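Local coordinates for sucrose 6(F)-phosphate phosphorylase (Thermoanaerobacterium thermosaccharolyticum DSM 571, PDB 6S9V), which is a phosphorylase of the alpha-amylase family, with a TIM-barrel catalytic domain and a separate antiparallel sheet near its C-terminal end, at residues E230-E233 / F234-W237; Y261-E265 / R266-I270. All blocks are in the same frame, centred on the assembly; numbering follows the deposited sequence.

Contact 1 of 2, residues E230-E233 / F234-W237; sequences EIYE and FLDW
Tyr232 O takes the shortest hydrogen bond here, from Asp236 N at 2.8 Å. It is one of the i to i+4 bonds that build the first turns of helix 230-244, the helix between barrel strands 207-210 and 248-251. Leu235 N bonds Ile231 O at 2.9 Å, and Trp237 N bonds Glu233 O. The bond from Phe234 N to Glu230 O is weak.

The apolar contacts gather round Leu235. Its CG lies beside the backbone N (chi1 -69°), which turns the side chain back along the helix. One branch, CD1, then meets Ile231 CG1 at 4.1 Å, the two side chains crossing at a slant. The same methyl sits over one face of the Tyr232 ring, 4.2 Å from CD1 of Tyr232. Leu235 also rests on Leu263 and Phe268, so this side of the helix packs against helix 257-265 and the loop that follows it.

Phe234 packs elsewhere, on Arg190 and Leu193 of helix 187-202. Glu230 OE2 forms a salt bridge with Lys219. The Asp236 carboxylate folds back over its own turn, and its OD2 comes within 3.2 Å of Tyr232 O, a meeting of two acceptors with no hydrogen bond between them.

Contact 2 of 2, residues Y261-E265 / R266-I270; sequences YKLAE and RGFLI
Arg266 lays its guanidinium alongside the side chain of Lys262, one turn back in the helix. The two chains run side by side and point the same way. Lys262 CE sits over one face of the guanidinium, toward its rim and 3.3 Å from Arg266 CZ. The extended lysine, with CG anti to the backbone N (chi1 -178°), brings CE to this place. Lys262 NZ and Arg266 NH2 are like charges 3.8 Å apart. Glu228 forms a salt bridge with NZ, which probably eases their repulsion, and Arg266 makes a cation-pi contact with Tyr232.

Leu263 O takes two bonds. Phe268 N gives the stronger at 2.9 Å, and Arg266 N gives a weak one. This oxygen also lies at the edge of the Phe268 ring, in its plane. Arg266 N has its better partner in Lys262 O. Gly267 N bonds Ala264 O at 3.0 Å.

Beyond the turn the chain runs back along the helix, so that Ile270 meets Leu263. Leu263 CB touches Ile270 CG2 at 3.8 Å, and Leu263 CD2 is 4.1 Å from Phe268 CD2. Ala264 CA makes a CH...O contact with Phe268 O.

Gly267 has positive phi (93°), a conformation that glycine takes readily. It is the C-prime residue of a Schellman motif, made by the bonds from Phe268 N and Gly267 N, which ends helix 257-265 and leads into barrel strand 269-271.

Overall arrangement
Contact 1 comes first along the chain and contact 2 follows it. Their centres are about 13 Å apart, on the same side of the chain's centre. They belong to successive beta-alpha-beta units of the eight-stranded parallel barrel. The two units share strand 248-251: helix 230-244 leads into it, and helix 257-265 follows it. Contact 1 lies at the start of the first helix, contact 2 at the end of the second and the start of strand 269-271. The two touch directly. Tyr232 OH packs 3.4 Å from Leu263 CD2, and Asp236 OD1 lies 3.4 Å from Phe268 CZ. Together they join neighbouring helices of the barrel's outer layer within the alpha-amylase catalytic domain.

Contact 1 of 2, residues E230-E233 / F234-W237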
loop_
_atom_site.group_PDB
_atom_site.type_symbol
_atom_site.label_atom_id
_atom_site.label_comp_id
_atom_site.label_asym_id
_atom_site.label_seq_id
_atom_site.Cartn_x
_atom_site.Cartn_y
_atom_site.Cartn_z
ATOM N N GLU A 230 1.097 -22.673 6.471
ATOM C CA GLU A 230 2.498 -22.262 6.537
ATOM C C GLU A 230 2.647 -20.745 6.605
ATOM O O GLU A 230 3.511 -20.233 7.326
ATOM C CB GLU A 230 3.259 -22.814 5.330
ATOM C CG GLU A 230 3.503 -24.322 5.374
ATOM C CD GLU A 230 2.342 -25.148 4.835
ATOM O OE1 GLU A 230 1.259 -24.593 4.564
ATOM O OE2 GLU A 230 2.527 -26.373 4.671
ATOM N N ILE A 231 1.836 -20.007 5.852
ATOM C CA ILE A 231 1.984 -18.555 5.842
ATOM C C ILE A 231 1.805 -17.989 7.249
ATOM O O ILE A 231 2.472 -17.025 7.632
ATOM C CB ILE A 231 1.006 -17.921 4.838
ATOM C CG1 ILE A 231 1.250 -16.416 4.730
ATOM C CG2 ILE A 231 -0.434 -18.183 5.233
ATOM C CD1 ILE A 231 2.333 -16.055 3.786
ATOM N N TYR A 232 0.914 -18.586 8.049
ATOM C CA TYR A 232 0.656 -18.046 9.382
ATOM C C TYR A 232 1.810 -18.313 10.340
ATOM O O TYR A 232 2.024 -17.543 11.287
ATOM C CB TYR A 232 -0.661 -18.613 9.921
ATOM C CG TYR A 232 -1.841 -17.773 9.499
ATOM C CD1 TYR A 232 -2.098 -16.564 10.125
ATOM C CD2 TYR A 232 -2.679 -18.163 8.464
ATOM C CE1 TYR A 232 -3.151 -15.774 9.747
ATOM C CE2 TYR A 232 -3.749 -17.371 8.077
ATOM C CZ TYR A 232 -3.977 -16.176 8.729
ATOM O OH TYR A 232 -5.031 -15.360 8.381
ATOM N N GLU A 233 2.576 -19.379 10.109
ATOM C CA GLU A 233 3.765 -19.623 10.917
ATOM C C GLU A 233 4.806 -18.527 10.703
ATOM O O GLU A 233 5.465 -18.088 11.656
ATOM C CB GLU A 233 4.339 -20.995 10.569
ATOM C CG GLU A 233 3.350 -22.137 10.748
ATOM C CD GLU A 233 3.919 -23.471 10.317
ATOM O OE1 GLU A 233 5.056 -23.790 10.720
ATOM O OE2 GLU A 233 3.231 -24.198 9.567
ATOM N N PHE A 234 4.968 -18.074 9.457
ATOM C CA PHE A 234 5.860 -16.955 9.183
ATOM C C PHE A 234 5.307 -15.654 9.756
ATOM O O PHE A 234 6.042 -14.874 10.369
ATOM C CB PHE A 234 6.077 -16.806 7.678
ATOM C CG PHE A 234 6.887 -15.596 7.306
ATOM C CD1 PHE A 234 8.267 -15.601 7.455
ATOM C CD2 PHE A 234 6.272 -14.450 6.833
ATOM C CE1 PHE A 234 9.016 -14.490 7.134
ATOM C CE2 PHE A 234 7.020 -13.338 6.502
ATOM C CZ PHE A 234 8.398 -13.360 6.650
ATOM N N LEU A 235 4.018 -15.387 9.534
ATOM C CA LEU A 235 3.427 -14.155 10.049
ATOM C C LEU A 235 3.543 -14.085 11.565
ATOM O O LEU A 235 3.913 -13.043 12.121
ATOM C CB LEU A 235 1.968 -14.053 9.616
ATOM C CG LEU A 235 1.718 -13.817 8.131
ATOM C CD1 LEU A 235 0.233 -13.923 7.819
ATOM C CD2 LEU A 235 2.266 -12.455 7.700
ATOM N N ASP A 236 3.242 -15.187 12.255
ATOM C CA ASP A 236 3.337 -15.183 13.708
ATOM C C ASP A 236 4.769 -14.933 14.152
ATOM O O ASP A 236 5.012 -14.138 15.068
ATOM C CB ASP A 236 2.835 -16.512 14.284
ATOM C CG ASP A 236 1.340 -16.710 14.094
ATOM O OD1 ASP A 236 0.629 -15.723 13.811
ATOM O OD2 ASP A 236 0.873 -17.862 14.238
ATOM N N TRP A 237 5.733 -15.602 13.508
ATOM C CA TRP A 237 7.135 -15.374 13.823
ATOM C C TRP A 237 7.506 -13.916 13.616
ATOM O O TRP A 237 8.113 -13.282 14.488
ATOM C CB TRP A 237 8.030 -16.276 12.966
ATOM C CG TRP A 237 9.479 -15.906 13.106
ATOM C CD1 TRP A 237 10.337 -16.321 14.078
ATOM C CD2 TRP A 237 10.231 -15.038 12.252
ATOM N NE1 TRP A 237 11.576 -15.762 13.887
ATOM C CE2 TRP A 237 11.536 -14.971 12.772
ATOM C CE3 TRP A 237 9.926 -14.309 11.099
ATOM C CZ2 TRP A 237 12.535 -14.203 12.181
ATOM C CZ3 TRP A 237 10.916 -13.552 10.513
ATOM C CH2 TRP A 237 12.206 -13.502 11.053
#

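Contact 2 of 2, residues Y261-E265 / R266-I270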
loop_
_atom_site.group_PDB
_atom_site.type_symbol
_atom_site.label_atom_id
_atom_site.label_comp_id
_atom_site.label_asym_id
_atom_site.label_seq_id
_atom_site.Cartn_x
_atom_site.Cartn_y
_atom_site.Cartn_z
ATOM N N TYR A 261 -10.040 -10.531 5.893
ATOM C CA TYR A 261 -10.813 -10.502 7.131
ATOM C C TYR A 261 -10.253 -11.472 8.165
ATOM O O TYR A 261 -10.236 -11.171 9.365
ATOM C CB TYR A 261 -12.275 -10.810 6.845
ATOM C CG TYR A 261 -13.068 -9.648 6.269
ATOM C CD1 TYR A 261 -12.459 -8.652 5.502
ATOM C CD2 TYR A 261 -14.432 -9.561 6.489
ATOM C CE1 TYR A 261 -13.212 -7.593 4.972
ATOM C CE2 TYR A 261 -15.182 -8.525 5.964
ATOM C CZ TYR A 261 -14.577 -7.546 5.212
ATOM O OH TYR A 261 -15.367 -6.524 4.719
ATOM N N LYS A 262 -9.790 -12.642 7.727
ATOM C CA LYS A 262 -9.209 -13.594 8.671
ATOM C C LYS A 262 -7.915 -13.048 9.267
ATOM O O LYS A 262 -7.643 -13.242 10.456
ATOM C CB LYS A 262 -8.979 -14.932 7.975
ATOM C CG LYS A 262 -8.410 -16.030 8.856
ATOM C CD LYS A 262 -8.496 -17.365 8.122
ATOM C CE LYS A 262 -7.603 -18.430 8.724
ATOM N NZ LYS A 262 -7.558 -19.629 7.833
ATOM N N LEU A 263 -7.109 -12.352 8.461
ATOM C CA LEU A 263 -5.912 -11.703 8.984
ATOM C C LEU A 263 -6.263 -10.715 10.090
ATOM O O LEU A 263 -5.672 -10.742 11.179
ATOM C CB LEU A 263 -5.173 -10.997 7.845
ATOM C CG LEU A 263 -4.397 -11.925 6.921
ATOM C CD1 LEU A 263 -3.922 -11.154 5.687
ATOM C CD2 LEU A 263 -3.237 -12.560 7.644
ATOM N N ALA A 264 -7.232 -9.831 9.828
ATOM C CA ALA A 264 -7.690 -8.891 10.849
ATOM C C ALA A 264 -8.275 -9.621 12.052
ATOM O O ALA A 264 -8.020 -9.243 13.205
ATOM C CB ALA A 264 -8.730 -7.934 10.252
ATOM N N GLU A 265 -9.065 -10.670 11.809
ATOM C CA GLU A 265 -9.648 -11.433 12.912
ATOM C C GLU A 265 -8.564 -12.057 13.785
ATOM O O GLU A 265 -8.757 -12.237 14.997
ATOM C CB GLU A 265 -10.596 -12.498 12.346
ATOM C CG GLU A 265 -11.476 -13.202 13.376
ATOM C CD GLU A 265 -10.788 -14.369 14.070
ATOM O OE1 GLU A 265 -9.938 -15.031 13.434
ATOM O OE2 GLU A 265 -11.107 -14.632 15.251
ATOM N N ARG A 266 -7.427 -12.405 13.192
ATOM C CA ARG A 266 -6.310 -12.982 13.922
ATOM C C ARG A 266 -5.351 -11.940 14.475
ATOM O O ARG A 266 -4.323 -12.315 15.054
ATOM C CB ARG A 266 -5.567 -13.970 13.021
ATOM C CG ARG A 266 -6.388 -15.223 12.764
ATOM C CD ARG A 266 -5.639 -16.268 11.973
ATOM N NE ARG A 266 -6.389 -17.522 11.937
ATOM C CZ ARG A 266 -5.882 -18.689 11.551
ATOM N NH1 ARG A 266 -4.617 -18.771 11.168
ATOM N NH2 ARG A 266 -6.638 -19.779 11.567
ATOM N N GLY A 267 -5.686 -10.654 14.372
ATOM C CA GLY A 267 -4.907 -9.611 15.009
ATOM C C GLY A 267 -3.833 -8.962 14.170
ATOM O O GLY A 267 -2.928 -8.335 14.738
ATOM N N PHE A 268 -3.885 -9.103 12.846
ATOM C CA PHE A 268 -2.939 -8.462 11.944
ATOM C C PHE A 268 -3.540 -7.204 11.329
ATOM O O PHE A 268 -4.711 -7.190 10.933
ATOM C CB PHE A 268 -2.505 -9.420 10.824
ATOM C CG PHE A 268 -1.726 -10.609 11.315
ATOM C CD1 PHE A 268 -0.360 -10.522 11.533
ATOM C CD2 PHE A 268 -2.359 -11.814 11.549
ATOM C CE1 PHE A 268 0.355 -11.616 11.987
ATOM C CE2 PHE A 268 -1.649 -12.910 12.003
ATOM C CZ PHE A 268 -0.290 -12.806 12.223
ATOM N N LEU A 269 -2.733 -6.149 11.248
ATOM C CA LEU A 269 -3.129 -4.950 10.519
ATOM C C LEU A 269 -3.100 -5.197 9.014
ATOM O O LEU A 269 -2.177 -5.824 8.491
ATOM C CB LEU A 269 -2.203 -3.780 10.864
ATOM C CG LEU A 269 -2.240 -3.294 12.316
ATOM C CD1 LEU A 269 -1.059 -2.398 12.637
ATOM C CD2 LEU A 269 -3.541 -2.542 12.552
ATOM N N ILE A 270 -4.123 -4.693 8.325
ATOM C CA ILE A 270 -4.264 -4.856 6.884
ATOM C C ILE A 270 -4.581 -3.514 6.240
ATOM O O ILE A 270 -4.941 -2.538 6.900
ATOM C CB ILE A 270 -5.360 -5.878 6.507
ATOM C CG1 ILE A 270 -6.727 -5.402 7.013
ATOM C CG2 ILE A 270 -5.019 -7.260 7.063
ATOM C CD1 ILE A 270 -7.901 -6.197 6.468
#